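Local coordinates for protein ubiquitin (Sulfolobus solfataricus, PDB 4WWM) that probably acts as a ubiquitin-related modifier of the Urm1 family, linked to the proteasome pathway and to tRNA processing in archaea, at residues Lys3-Gly8 with Phe16-Val21; Leu54-Asp59 with Asp70-Glu75. One frame throughout, in Å; residues are numbered along the deposited sequence.

Interaction 1: Lys3-Gly8 with Phe16-Val21. With SO4 (sulfate ion), chain C.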
loop_
_atom_site.group_PDB
_atom_site.type_symbol
_atom_site.label_atom_id
_atom_site.label_comp_id
_atom_site.label_asym_id
_atom_site.label_seq_id
_atom_site.Cartn_x
_atom_site.Cartn_y
_atom_site.Cartn_z
ATOM N N LYS A 3 -1.046 -7.094 -6.497
ATOM C CA LYS A 3 -1.884 -7.533 -5.393
ATOM C C LYS A 3 -1.498 -6.777 -4.127
ATOM O O LYS A 3 -0.319 -6.719 -3.770
ATOM C CB LYS A 3 -1.734 -9.041 -5.187
ATOM C CG LYS A 3 -2.642 -9.636 -4.122
ATOM C CD LYS A 3 -2.410 -11.134 -3.989
ATOM C CE LYS A 3 -3.280 -11.750 -2.913
ATOM N NZ LYS A 3 -3.009 -13.208 -2.771
ATOM N N VAL A 4 -2.495 -6.189 -3.468
ATOM C CA VAL A 4 -2.294 -5.490 -2.203
ATOM C C VAL A 4 -2.833 -6.328 -1.049
ATOM O O VAL A 4 -3.984 -6.768 -1.081
ATOM C CB VAL A 4 -2.987 -4.113 -2.201
ATOM C CG1 VAL A 4 -2.806 -3.409 -0.856
ATOM C CG2 VAL A 4 -2.441 -3.246 -3.319
ATOM N N ILE A 5 -1.992 -6.552 -0.045
ATOM C CA ILE A 5 -2.389 -7.273 1.159
ATOM C C ILE A 5 -2.296 -6.356 2.376
ATOM O O ILE A 5 -1.247 -5.769 2.641
ATOM C CB ILE A 5 -1.513 -8.521 1.388
ATOM C CG1 ILE A 5 -1.591 -9.450 0.170
ATOM C CG2 ILE A 5 -1.955 -9.251 2.653
ATOM C CD1 ILE A 5 -0.750 -10.722 0.286
ATOM N N LEU A 6 -3.396 -6.241 3.116
ATOM C CA LEU A 6 -3.424 -5.437 4.332
ATOM C C LEU A 6 -3.121 -6.313 5.538
ATOM O O LEU A 6 -3.505 -7.483 5.574
ATOM C CB LEU A 6 -4.786 -4.752 4.499
ATOM C CG LEU A 6 -5.222 -3.815 3.371
ATOM C CD1 LEU A 6 -6.605 -3.263 3.656
ATOM C CD2 LEU A 6 -4.242 -2.676 3.180
ATOM N N LYS A 7 -2.423 -5.742 6.516
ATOM C CA LYS A 7 -2.072 -6.453 7.743
ATOM C C LYS A 7 -2.545 -5.685 8.973
ATOM O O LYS A 7 -2.751 -4.471 8.921
ATOM C CB LYS A 7 -0.559 -6.672 7.829
ATOM C CG LYS A 7 0.011 -7.600 6.767
ATOM C CD LYS A 7 -0.386 -9.044 7.015
ATOM C CE LYS A 7 0.056 -9.942 5.873
ATOM N NZ LYS A 7 -0.532 -11.306 5.981
ATOM N N GLY A 8 -2.709 -6.404 10.079
ATOM C CA GLY A 8 -3.050 -5.790 11.346
ATOM C C GLY A 8 -4.386 -5.068 11.322
ATOM O O GLY A 8 -5.313 -5.496 10.631
ATOM N N PHE A 16 -11.405 -4.943 4.209
ATOM C CA PHE A 16 -11.010 -6.041 3.334
ATOM C C PHE A 16 -9.575 -6.429 3.667
ATOM O O PHE A 16 -8.893 -5.710 4.397
ATOM C CB PHE A 16 -11.159 -5.668 1.852
ATOM C CG PHE A 16 -10.215 -4.594 1.383
ATOM C CD1 PHE A 16 -8.940 -4.912 0.952
ATOM C CD2 PHE A 16 -10.614 -3.270 1.349
ATOM C CE1 PHE A 16 -8.076 -3.930 0.512
ATOM C CE2 PHE A 16 -9.752 -2.282 0.907
ATOM C CZ PHE A 16 -8.482 -2.614 0.490
ATOM N N ARG A 17 -9.127 -7.569 3.150
ATOM C CA ARG A 17 -7.796 -8.085 3.467
ATOM C C ARG A 17 -6.868 -8.032 2.257
ATOM O O ARG A 17 -5.697 -7.672 2.381
ATOM C CB ARG A 17 -7.893 -9.521 3.983
ATOM C CG ARG A 17 -6.567 -10.094 4.457
ATOM C CD ARG A 17 -6.738 -11.483 5.050
ATOM N NE ARG A 17 -5.461 -12.080 5.430
ATOM C CZ ARG A 17 -5.328 -13.280 5.987
ATOM N NH1 ARG A 17 -6.395 -14.027 6.237
ATOM N NH2 ARG A 17 -4.121 -13.736 6.297
ATOM N N GLU A 18 -7.394 -8.403 1.096
ATOM C CA GLU A 18 -6.606 -8.429 -0.128
ATOM C C GLU A 18 -7.415 -7.901 -1.294
ATOM O O GLU A 18 -8.625 -8.114 -1.374
ATOM C CB GLU A 18 -6.118 -9.848 -0.436
ATOM C CG GLU A 18 -5.305 -10.472 0.676
ATOM C CD GLU A 18 -4.858 -11.885 0.354
ATOM O OE1 GLU A 18 -5.128 -12.358 -0.772
ATOM O OE2 GLU A 18 -4.240 -12.520 1.234
ATOM N N ILE A 19 -6.729 -7.217 -2.201
ATOM C CA ILE A 19 -7.371 -6.640 -3.370
ATOM C C ILE A 19 -6.339 -6.476 -4.480
ATOM O O ILE A 19 -5.169 -6.199 -4.210
ATOM C CB ILE A 19 -8.027 -5.278 -3.026
ATOM C CG1 ILE A 19 -8.988 -4.835 -4.133
ATOM C CG2 ILE A 19 -6.963 -4.212 -2.764
ATOM C CD1 ILE A 19 -9.825 -3.620 -3.756
ATOM N N TYR A 20 -6.763 -6.686 -5.723
ATOM C CA TYR A 20 -5.905 -6.439 -6.875
ATOM C C TYR A 20 -6.173 -5.048 -7.440
ATOM O O TYR A 20 -7.311 -4.577 -7.429
ATOM C CB TYR A 20 -6.130 -7.494 -7.957
ATOM C CG TYR A 20 -5.551 -8.857 -7.645
ATOM C CD1 TYR A 20 -6.264 -9.783 -6.895
ATOM C CD2 TYR A 20 -4.300 -9.223 -8.123
ATOM C CE1 TYR A 20 -5.741 -11.030 -6.619
ATOM C CE2 TYR A 20 -3.770 -10.468 -7.851
ATOM C CZ TYR A 20 -4.494 -11.367 -7.101
ATOM O OH TYR A 20 -3.962 -12.607 -6.832
ATOM N N VAL A 21 -5.120 -4.399 -7.927
ATOM C CA VAL A 21 -5.222 -3.081 -8.547
ATOM C C VAL A 21 -4.385 -3.079 -9.824
ATOM O O VAL A 21 -3.348 -3.738 -9.884
ATOM C CB VAL A 21 -4.743 -1.961 -7.600
ATOM C CG1 VAL A 21 -5.628 -1.897 -6.354
ATOM C CG2 VAL A 21 -3.273 -2.168 -7.219
HETATM S S SO4 C . -5.473 -14.897 -5.662
HETATM O O1 SO4 C . -4.215 -15.442 -6.164
HETATM O O2 SO4 C . -5.190 -13.835 -4.700
HETATM O O3 SO4 C . -6.236 -15.956 -5.009
HETATM O O4 SO4 C . -6.248 -14.355 -6.775
HETATM O O HOH W 1 -3.222 -10.133 5.733
#

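Interaction 2: Leu54-Asp59 with Asp70-Glu75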
loop_
_atom_site.group_PDB
_atom_site.type_symbol
_atom_site.label_atom_id
_atom_site.label_comp_id
_atom_site.label_asym_id
_atom_site.label_seq_id
_atom_site.Cartn_x
_atom_site.Cartn_y
_atom_site.Cartn_z
ATOM N N LEU A 54 5.873 -3.388 1.994
ATOM C CA LEU A 54 6.744 -4.378 1.386
ATOM C C LEU A 54 6.281 -4.643 -0.037
ATOM O O LEU A 54 5.085 -4.772 -0.294
ATOM C CB LEU A 54 6.746 -5.679 2.191
ATOM C CG LEU A 54 7.205 -5.585 3.647
ATOM C CD1 LEU A 54 7.168 -6.959 4.300
ATOM C CD2 LEU A 54 8.598 -4.980 3.746
ATOM N N ILE A 55 7.236 -4.696 -0.956
ATOM C CA ILE A 55 6.975 -5.143 -2.313
ATOM C C ILE A 55 7.736 -6.447 -2.509
ATOM O O ILE A 55 8.966 -6.459 -2.496
ATOM C CB ILE A 55 7.407 -4.102 -3.359
ATOM C CG1 ILE A 55 6.661 -2.784 -3.123
ATOM C CG2 ILE A 55 7.138 -4.622 -4.765
ATOM C CD1 ILE A 55 7.138 -1.622 -3.977
ATOM N N ASN A 56 6.995 -7.539 -2.668
ATOM C CA ASN A 56 7.582 -8.872 -2.747
ATOM C C ASN A 56 8.526 -9.138 -1.578
ATOM O O ASN A 56 9.598 -9.715 -1.750
ATOM C CB ASN A 56 8.319 -9.053 -4.075
ATOM C CG ASN A 56 7.399 -8.905 -5.274
ATOM O OD1 ASN A 56 6.229 -9.281 -5.223
ATOM N ND2 ASN A 56 7.923 -8.350 -6.360
ATOM N N GLY A 57 8.123 -8.691 -0.392
ATOM C CA GLY A 57 8.840 -9.000 0.833
ATOM C C GLY A 57 9.944 -8.024 1.198
ATOM O O GLY A 57 10.572 -8.171 2.249
ATOM N N LYS A 58 10.178 -7.030 0.343
ATOM C CA LYS A 58 11.256 -6.061 0.550
ATOM C C LYS A 58 10.717 -4.643 0.717
ATOM O O LYS A 58 9.711 -4.280 0.109
ATOM C CB LYS A 58 12.241 -6.102 -0.622
ATOM C CG LYS A 58 12.905 -7.454 -0.836
ATOM C CD LYS A 58 13.779 -7.441 -2.081
ATOM C CE LYS A 58 14.419 -8.794 -2.338
ATOM N NZ LYS A 58 15.329 -8.759 -3.517
ATOM N N ASP A 59 11.399 -3.844 1.532
ATOM C CA ASP A 59 10.995 -2.463 1.789
ATOM C C ASP A 59 10.845 -1.655 0.497
ATOM O O ASP A 59 11.727 -1.664 -0.365
ATOM C CB ASP A 59 12.005 -1.779 2.710
ATOM C CG ASP A 59 11.534 -0.415 3.175
ATOM O OD1 ASP A 59 11.801 0.577 2.469
ATOM O OD2 ASP A 59 10.893 -0.335 4.243
ATOM N N ASP A 70 2.683 -6.721 -12.820
ATOM C CA ASP A 70 1.321 -7.154 -12.513
ATOM C C ASP A 70 1.249 -8.202 -11.403
ATOM O O ASP A 70 0.248 -8.283 -10.691
ATOM C CB ASP A 70 0.654 -7.710 -13.774
ATOM C CG ASP A 70 0.161 -6.618 -14.707
ATOM O OD1 ASP A 70 0.500 -5.435 -14.484
ATOM O OD2 ASP A 70 -0.565 -6.946 -15.670
ATOM N N ASN A 71 2.306 -8.997 -11.260
ATOM C CA ASN A 71 2.317 -10.082 -10.284
ATOM C C ASN A 71 3.014 -9.713 -8.970
ATOM O O ASN A 71 3.259 -10.579 -8.132
ATOM C CB ASN A 71 2.983 -11.320 -10.889
ATOM C CG ASN A 71 2.201 -11.889 -12.063
ATOM O OD1 ASN A 71 1.023 -11.576 -12.253
ATOM N ND2 ASN A 71 2.852 -12.736 -12.851
ATOM N N ASP A 72 3.331 -8.435 -8.786
ATOM C CA ASP A 72 3.950 -7.988 -7.539
ATOM C C ASP A 72 2.964 -8.063 -6.379
ATOM O O ASP A 72 1.767 -7.840 -6.553
ATOM C CB ASP A 72 4.477 -6.556 -7.667
ATOM C CG ASP A 72 5.770 -6.470 -8.461
ATOM O OD1 ASP A 72 6.467 -7.498 -8.604
ATOM O OD2 ASP A 72 6.095 -5.359 -8.932
ATOM N N ILE A 73 3.486 -8.373 -5.197
ATOM C CA ILE A 73 2.686 -8.428 -3.983
ATOM C C ILE A 73 3.074 -7.279 -3.064
ATOM O O ILE A 73 4.217 -7.191 -2.610
ATOM C CB ILE A 73 2.866 -9.768 -3.248
ATOM C CG1 ILE A 73 2.456 -10.928 -4.163
ATOM C CG2 ILE A 73 2.041 -9.778 -1.962
ATOM C CD1 ILE A 73 2.743 -12.302 -3.592
ATOM N N ILE A 74 2.109 -6.405 -2.800
ATOM C CA ILE A 74 2.319 -5.234 -1.960
ATOM C C ILE A 74 1.667 -5.434 -0.596
ATOM O O ILE A 74 0.448 -5.528 -0.499
ATOM C CB ILE A 74 1.741 -3.965 -2.618
ATOM C CG1 ILE A 74 2.387 -3.745 -3.990
ATOM C CG2 ILE A 74 1.961 -2.755 -1.719
ATOM C CD1 ILE A 74 1.708 -2.680 -4.827
ATOM N N GLU A 75 2.477 -5.491 0.456
ATOM C CA GLU A 75 1.955 -5.647 1.812
ATOM C C GLU A 75 2.004 -4.316 2.541
ATOM O O GLU A 75 3.058 -3.688 2.615
ATOM C CB GLU A 75 2.752 -6.694 2.593
ATOM C CG GLU A 75 2.690 -8.094 2.014
ATOM C CD GLU A 75 3.559 -9.068 2.780
ATOM O OE1 GLU A 75 3.349 -9.215 4.001
ATOM O OE2 GLU A 75 4.458 -9.677 2.164
HETATM O O HOH W 2 5.291 -8.106 -0.151
#

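Interaction 1: Lys3-Gly8 with Phe16-Val21
L6 CD1 lies over one face of the F16 ring, 3.9 Å from the ring centroid and displaced toward the rim, while the backbone N of E18 sits in plane at the ring's edge. The Y20 ring takes K3 on one face: K3 CG is 4.1 Å from the Y20 centroid and 17° off the normal, a CH-pi contact. The sulfate sulphur lies in the Y20 plane at the edge. K3 CG is anti to the backbone N (chi1 -176°), and the extended chain carries NZ to a 3.0 Å hydrogen bond with sulfate O2. K3 NZ also forms a salt bridge with E18 OE1, whose position is less certain. On the V4 and I19 side, V4 CB meets I19 CG2 at 4.0 Å. The backbones pair through reciprocal V4 and I19 bonds and through L6 N to R17 O at 2.8 Å. This antiparallel N-terminal strand pair of the beta-grasp fold thus joins an apolar side, where V4 meets V29 of helix 26-33, to a charged one. There E18 and the sulfate, probably from the crystallisation liquor, would both offset K3, and a water accepting from K7 NZ and R17 NE probably eases their like charges.

Interaction 2: Leu54-Asp59 with Asp70-Glu75
N56 and D72 meet through their side chains just beyond the end of strand 51-55 and just before strand 73-78. Among polar side-chain bonds, N56 ND2 donates to D72 OD1 at 2.8 Å; the acceptor lies near the amide plane, yet the donor stands above the carboxylate, the two planes being 71° apart. N56 OD1 accepts from I73 N at 2.9 Å, with the donor tilted 33° from the carbonyl plane, so the amide is gripped at both ends. An alanine in place of D72 would probably leave N56 ND2 without this acceptor and its amide less firmly fixed. Backbone bonds supply the antiparallel pairing: L54 and E75 bond reciprocally, and N56 N reaches I73 O at 2.8 Å. Apolar contact is slighter, with I55 CG1 reaching I74 CG1 at 4.5 Å. A water accepts from G57 N at 2.9 Å and lies close to I73 O and E75 OE2. The type I' turn from I55 to K58 reverses the chain into strand 58-59, the sheet's outermost strand on this side. Strand 73-78 is flanked by 51-55 and by strand 3-6, while L68 of a loop packs against both I55 and I74.

How the interactions relate
From the N terminus, strand 3-6 runs out, helix 10-14 spans part of the link, and strand 18-20 returns beside it, so interaction 1 closes a short loop. Interaction 2 opens only afterwards, beyond helix 26-33: strand 51-55 turns into 58-59, and a connection without helix or strand leads to 73-78. The two contacts are therefore in series, neither nested nor crossed. Interaction 1 adds edge strand 18-20 to 3-6, and interaction 2 joins 51-55 to the central strand 73-78. The parallel pairing of 3-6 with 73-78 unites them, with probable hydrogen bonds from I74 N to K3 O (2.6 Å) and from I5 N to I74 O (2.7 Å).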